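PDB 6XZ6: GARP domain-containing protein from Trypanosoma brucei brucei TREU927, which acts as the trypanosome's receptor for the host complement regulator factor H and increases transmission of the parasite to tsetse flies. Local coordinates for the interface of chains A and B. Numbering follows the deposited sequence. Chains: chain A, GARP domain-containing protein; chain B, Complement factor H.

Contact 1: the interface of chains A and B. Residues chain A 114, 118, 162, 164, 166; chain B 13-15, 18, 29.
A:Gln164 and B:Tyr15 meet through their polar groups where strand 13-16 of the factor H sushi domain comes up against the loop just ahead of helix 165-208. The polar contacts are arranged round the side-chain amide of A:Gln164, a group able to accept and donate at once. The carbonyl OE1 of A:Gln164 takes the backbone N-H of B:Tyr15, N to OE1 3.0 Å, in the carbonyl plane and on a lone pair. NE2 of A:Gln164 gives one N-H to the backbone O of B:Tyr15, 3.0 Å away, and also bonds OE2 of B:Glu18 at 3.0 Å, on the anti side of the carboxylate. Both acceptors lie near the amide plane, so together with the bond to OE1 they should fix its rotation. The phenol ring of B:Tyr15 covers one face of the amide, the two planes 31° apart. It is placed there by a first torsion of 66°, which sets CG between the backbone N and the carbonyl carbon. The edge of the A:Tyr162 ring flanks NE2 and also brings CD2 close to the B:Glu18 carboxylate.

Apolar packing is carried by B:Val14, a branched residue whose two methyls can engage one ring together. B:Val14 CG2 sits over the centre of the A:Phe166 face, 3.5 Å from the ring centroid, while CG1 reaches CD1 and CB of the same phenylalanine. A:Phe166 has its CG anti to the backbone N (chi1 175°), which presents that face to the methyls. From helix 67-125, A:Val114 CG1 touches B:Val14 CG2 at 3.7 Å, and A:Leu118 adds its CD1.

Water completes the contact. Water 2 joins A:Gln164 OE1 to the backbone O of B:Gly13, and water 1, 3.1 Å from the backbone N of A:Phe166, lies 2.8 Å from water 2.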
loop_
_atom_site.group_PDB
_atom_site.type_symbol
_atom_site.label_atom_id
_atom_site.label_comp_id
_atom_site.label_asym_id
_atom_site.label_seq_id
_atom_site.Cartn_x
_atom_site.Cartn_y
_atom_site.Cartn_z
ATOM N N VAL A 114 6.838 -5.354 12.838
ATOM C CA VAL A 114 7.205 -6.746 13.052
ATOM C C VAL A 114 8.443 -7.064 12.194
ATOM O O VAL A 114 9.460 -7.463 12.752
ATOM C CB VAL A 114 6.001 -7.728 12.836
ATOM C CG1 VAL A 114 6.445 -9.199 12.893
ATOM C CG2 VAL A 114 4.888 -7.458 13.854
ATOM N N LEU A 118 12.296 -7.881 13.452
ATOM C CA LEU A 118 12.973 -9.122 13.104
ATOM C C LEU A 118 14.328 -8.804 12.490
ATOM O O LEU A 118 15.320 -9.452 12.839
ATOM C CB LEU A 118 12.135 -10.014 12.164
ATOM C CG LEU A 118 10.899 -10.705 12.806
ATOM C CD1 LEU A 118 9.971 -11.279 11.754
ATOM C CD2 LEU A 118 11.292 -11.767 13.803
ATOM N N TYR A 162 10.055 -19.745 5.642
ATOM C CA TYR A 162 9.571 -19.767 7.035
ATOM C C TYR A 162 8.369 -20.690 7.192
ATOM O O TYR A 162 7.299 -20.410 6.656
ATOM C CB TYR A 162 9.180 -18.331 7.465
ATOM C CG TYR A 162 10.360 -17.440 7.805
ATOM C CD1 TYR A 162 11.049 -16.743 6.809
ATOM C CD2 TYR A 162 10.755 -17.249 9.121
ATOM C CE1 TYR A 162 12.115 -15.896 7.126
ATOM C CE2 TYR A 162 11.875 -16.490 9.437
ATOM C CZ TYR A 162 12.531 -15.787 8.447
ATOM O OH TYR A 162 13.580 -14.975 8.795
ATOM N N GLN A 164 6.792 -21.155 10.005
ATOM C CA GLN A 164 5.978 -20.524 11.032
ATOM C C GLN A 164 4.681 -20.040 10.444
ATOM O O GLN A 164 4.667 -19.572 9.303
ATOM C CB GLN A 164 6.722 -19.352 11.661
ATOM C CG GLN A 164 7.780 -19.770 12.645
ATOM C CD GLN A 164 8.500 -18.563 13.125
ATOM O OE1 GLN A 164 8.113 -17.986 14.146
ATOM N NE2 GLN A 164 9.551 -18.149 12.394
ATOM N N PHE A 166 2.984 -17.441 11.058
ATOM C CA PHE A 166 3.051 -16.014 10.763
ATOM C C PHE A 166 3.298 -15.700 9.290
ATOM O O PHE A 166 2.662 -14.804 8.737
ATOM C CB PHE A 166 4.116 -15.339 11.638
ATOM C CG PHE A 166 4.330 -13.881 11.299
ATOM C CD1 PHE A 166 5.365 -13.490 10.454
ATOM C CD2 PHE A 166 3.473 -12.901 11.797
ATOM C CE1 PHE A 166 5.560 -12.143 10.136
ATOM C CE2 PHE A 166 3.666 -11.557 11.471
ATOM C CZ PHE A 166 4.704 -11.190 10.632
ATOM N N GLY B 13 3.499 -15.127 17.836
ATOM C CA GLY B 13 4.792 -14.491 17.631
ATOM C C GLY B 13 5.564 -15.077 16.467
ATOM O O GLY B 13 5.148 -16.096 15.902
ATOM N N VAL B 14 6.698 -14.429 16.108
ATOM C CA VAL B 14 7.634 -14.843 15.037
ATOM C C VAL B 14 9.073 -14.780 15.561
ATOM O O VAL B 14 9.490 -13.729 16.041
ATOM C CB VAL B 14 7.593 -14.011 13.716
ATOM C CG1 VAL B 14 7.575 -14.864 12.466
ATOM C CG2 VAL B 14 6.654 -12.823 13.710
ATOM N N TYR B 15 9.843 -15.858 15.414
ATOM C CA TYR B 15 11.269 -15.886 15.775
ATOM C C TYR B 15 12.120 -15.975 14.517
ATOM O O TYR B 15 11.623 -16.271 13.411
ATOM C CB TYR B 15 11.619 -17.032 16.745
ATOM C CG TYR B 15 11.456 -18.422 16.173
ATOM C CD1 TYR B 15 10.228 -19.086 16.227
ATOM C CD2 TYR B 15 12.534 -19.100 15.621
ATOM C CE1 TYR B 15 10.072 -20.367 15.688
ATOM C CE2 TYR B 15 12.388 -20.380 15.084
ATOM C CZ TYR B 15 11.156 -21.008 15.124
ATOM O OH TYR B 15 11.005 -22.265 14.609
ATOM N N GLU B 18 15.237 -19.352 11.479
ATOM C CA GLU B 18 14.468 -20.572 11.522
ATOM C C GLU B 18 15.334 -21.760 11.075
ATOM O O GLU B 18 15.649 -21.899 9.889
ATOM C CB GLU B 18 13.208 -20.424 10.680
ATOM C CG GLU B 18 12.108 -21.295 11.211
ATOM C CD GLU B 18 10.895 -21.285 10.337
ATOM O OE1 GLU B 18 10.699 -22.273 9.594
ATOM O OE2 GLU B 18 10.147 -20.284 10.392
ATOM N N THR B 29 15.783 -14.332 18.159
ATOM C CA THR B 29 15.115 -13.072 18.485
ATOM C C THR B 29 13.653 -13.245 18.013
ATOM O O THR B 29 13.411 -13.828 16.974
ATOM C CB THR B 29 15.802 -11.827 17.882
ATOM O OG1 THR B 29 15.859 -11.965 16.470
ATOM C CG2 THR B 29 17.181 -11.555 18.459
HETATM O O HOH W 1 3.974 -18.114 13.889
HETATM O O HOH W 2 6.090 -18.705 15.663
#

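Contact 2: the interface of chains A and B. Residues chain A 9, 12-13, 118, 121-122, 125-126, 162; chain B 16-17, 29.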
loop_
_atom_site.group_PDB
_atom_site.type_symbol
_atom_site.label_atom_id
_atom_site.label_comp_id
_atom_site.label_asym_id
_atom_site.label_seq_id
_atom_site.Cartn_x
_atom_site.Cartn_y
_atom_site.Cartn_z
ATOM N N GLU A 9 19.771 -18.866 6.793
ATOM C CA GLU A 9 19.595 -17.623 7.506
ATOM C C GLU A 9 19.819 -16.394 6.620
ATOM O O GLU A 9 19.171 -15.372 6.818
ATOM C CB GLU A 9 20.473 -17.616 8.762
ATOM C CG GLU A 9 20.190 -16.411 9.659
ATOM C CD GLU A 9 21.076 -16.211 10.866
ATOM O OE1 GLU A 9 20.984 -15.112 11.456
ATOM O OE2 GLU A 9 21.857 -17.131 11.214
ATOM N N GLN A 12 16.729 -16.237 4.362
ATOM C CA GLN A 12 15.645 -15.762 5.247
ATOM C C GLN A 12 15.747 -14.274 5.547
ATOM O O GLN A 12 14.719 -13.619 5.605
ATOM C CB GLN A 12 15.627 -16.524 6.586
ATOM C CG GLN A 12 15.158 -17.972 6.508
ATOM C CD GLN A 12 15.498 -18.747 7.754
ATOM O OE1 GLN A 12 15.840 -18.206 8.825
ATOM N NE2 GLN A 12 15.409 -20.039 7.628
ATOM N N THR A 13 16.962 -13.757 5.815
ATOM C CA THR A 13 17.179 -12.344 6.168
ATOM C C THR A 13 16.873 -11.448 4.952
ATOM O O THR A 13 16.267 -10.402 5.121
ATOM C CB THR A 13 18.572 -12.137 6.805
ATOM O OG1 THR A 13 18.676 -13.005 7.923
ATOM C CG2 THR A 13 18.799 -10.705 7.290
ATOM N N LEU A 118 12.296 -7.881 13.452
ATOM C CA LEU A 118 12.973 -9.122 13.104
ATOM C C LEU A 118 14.328 -8.804 12.490
ATOM O O LEU A 118 15.320 -9.452 12.839
ATOM C CB LEU A 118 12.135 -10.014 12.164
ATOM C CG LEU A 118 10.899 -10.705 12.806
ATOM C CD1 LEU A 118 9.971 -11.279 11.754
ATOM C CD2 LEU A 118 11.292 -11.767 13.803
ATOM N N GLY A 121 16.882 -7.639 15.130
ATOM C CA GLY A 121 17.401 -8.843 15.775
ATOM C C GLY A 121 18.537 -9.455 14.981
ATOM O O GLY A 121 19.586 -9.739 15.553
ATOM N N ALA A 122 18.356 -9.614 13.642
ATOM C CA ALA A 122 19.386 -10.112 12.692
ATOM C C ALA A 122 20.608 -9.141 12.630
ATOM O O ALA A 122 21.751 -9.602 12.491
ATOM C CB ALA A 122 18.788 -10.310 11.304
ATOM N N HIS A 125 22.191 -9.968 16.330
ATOM C CA HIS A 125 22.483 -11.369 16.607
ATOM C C HIS A 125 22.495 -12.297 15.369
ATOM O O HIS A 125 22.325 -13.511 15.514
ATOM C CB HIS A 125 21.508 -11.904 17.682
ATOM C CG HIS A 125 21.402 -11.033 18.894
ATOM N ND1 HIS A 125 22.468 -10.874 19.769
ATOM C CD2 HIS A 125 20.369 -10.271 19.320
ATOM C CE1 HIS A 125 22.052 -10.022 20.699
ATOM N NE2 HIS A 125 20.793 -9.636 20.478
ATOM N N GLY A 126 22.738 -11.744 14.185
ATOM C CA GLY A 126 22.826 -12.531 12.954
ATOM C C GLY A 126 23.999 -13.472 13.036
ATOM O O GLY A 126 24.996 -13.151 13.692
ATOM N N TYR A 162 10.055 -19.745 5.642
ATOM C CA TYR A 162 9.571 -19.767 7.035
ATOM C C TYR A 162 8.369 -20.690 7.192
ATOM O O TYR A 162 7.299 -20.410 6.656
ATOM C CB TYR A 162 9.180 -18.331 7.465
ATOM C CG TYR A 162 10.360 -17.440 7.805
ATOM C CD1 TYR A 162 11.049 -16.743 6.809
ATOM C CD2 TYR A 162 10.755 -17.249 9.121
ATOM C CE1 TYR A 162 12.115 -15.896 7.126
ATOM C CE2 TYR A 162 11.875 -16.490 9.437
ATOM C CZ TYR A 162 12.531 -15.787 8.447
ATOM O OH TYR A 162 13.580 -14.975 8.795
ATOM N N ARG B 16 13.407 -15.698 14.703
ATOM C CA ARG B 16 14.442 -15.767 13.691
ATOM C C ARG B 16 15.782 -16.122 14.380
ATOM O O ARG B 16 15.976 -15.730 15.536
ATOM C CB ARG B 16 14.504 -14.471 12.856
ATOM C CG ARG B 16 14.902 -13.182 13.594
ATOM C CD ARG B 16 16.276 -12.694 13.112
ATOM N NE ARG B 16 17.346 -13.195 13.984
ATOM C CZ ARG B 16 18.516 -13.653 13.564
ATOM N NH1 ARG B 16 19.404 -14.119 14.440
ATOM N NH2 ARG B 16 18.812 -13.647 12.266
ATOM N N PRO B 17 16.706 -16.870 13.723
ATOM C CA PRO B 17 16.552 -17.520 12.414
ATOM C C PRO B 17 15.705 -18.804 12.586
ATOM O O PRO B 17 15.460 -19.265 13.710
ATOM C CB PRO B 17 17.997 -17.800 12.000
ATOM C CG PRO B 17 18.702 -18.059 13.285
ATOM C CD PRO B 17 17.979 -17.256 14.357
ATOM N N THR B 29 15.783 -14.332 18.159
ATOM C CA THR B 29 15.115 -13.072 18.485
ATOM C C THR B 29 13.653 -13.245 18.013
ATOM O O THR B 29 13.411 -13.828 16.974
ATOM C CB THR B 29 15.802 -11.827 17.882
ATOM O OG1 THR B 29 15.859 -11.965 16.470
ATOM C CG2 THR B 29 17.181 -11.555 18.459
#
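B:Arg16 reaches across to A:Glu9, laying its long side chain against helix 67-125 of the receptor and placing its charged tip beside helix 4-61. It buries the most surface in this patch. With CG between the backbone N and the carbonyl carbon (chi1 64°) and further bends at chi2 and chi3, the chain is folded rather than extended. Its CD passes the backbone O of A:Leu118, and one face of the guanidinium lies on A:Ala122, whose CA is 3.5 Å above the plane. A small alanine lets the flat group approach the helix closely. CD of B:Pro17 lies against the opposite face, so atoms of both proteins flank the guanidinium, each toward its rim.

At the edge of the guanidinium, B:Arg16 NH2 forms a salt bridge with OE1 of A:Glu9 at 2.7 Å. This hydrogen bond lies near the guanidinium plane but meets the carboxylate on its anti side, 32° out of that plane; the two planes are turned 55° apart, so the groups do not form a flat two-pronged pairing. B:Arg16 NH1 is 3.2 Å from the backbone O of A:His125, a hydrogen bond at the end of helix 67-125. B:Arg16 NE donates to the hydroxyl OG1 of B:Thr29 at 3.1 Å, a bond within factor H that helps position the arginine.

B:Pro17, which follows a cis peptide bond, sets CB 3.5 Å from CG of A:Glu9. The extended glutamate thus offers its methylenes to the proline ring and its carboxylate to the arginine. B:Thr29 likewise has two uses: besides accepting from NE, it packs its methyl CG2 against CD2 of A:His125 at 3.5 Å and near CA of A:Gly121, where the lack of a side chain permits close approach to the helix. By engaging both helices, this charged site helps the receptor hold the factor H domain.

Contact 1 and contact 2 are neighbouring parts of one receptor–ligand surface, the centres of their C-alpha atoms about 8 Å apart. They share A:Leu118, A:Tyr162 and B:Thr29, and both draw on helix 67-125 of the receptor and strands 13-16 and 27-32 of factor H. Contact 1 extends to the start of helix 165-208, whereas contact 2 extends to helix 4-61. Consecutive factor H residues are thus distributed over several receptor elements, joining an apolar and amide-centred region to a charged one. Such a combined surface probably fixes the orientation of the sushi domain on the receptor.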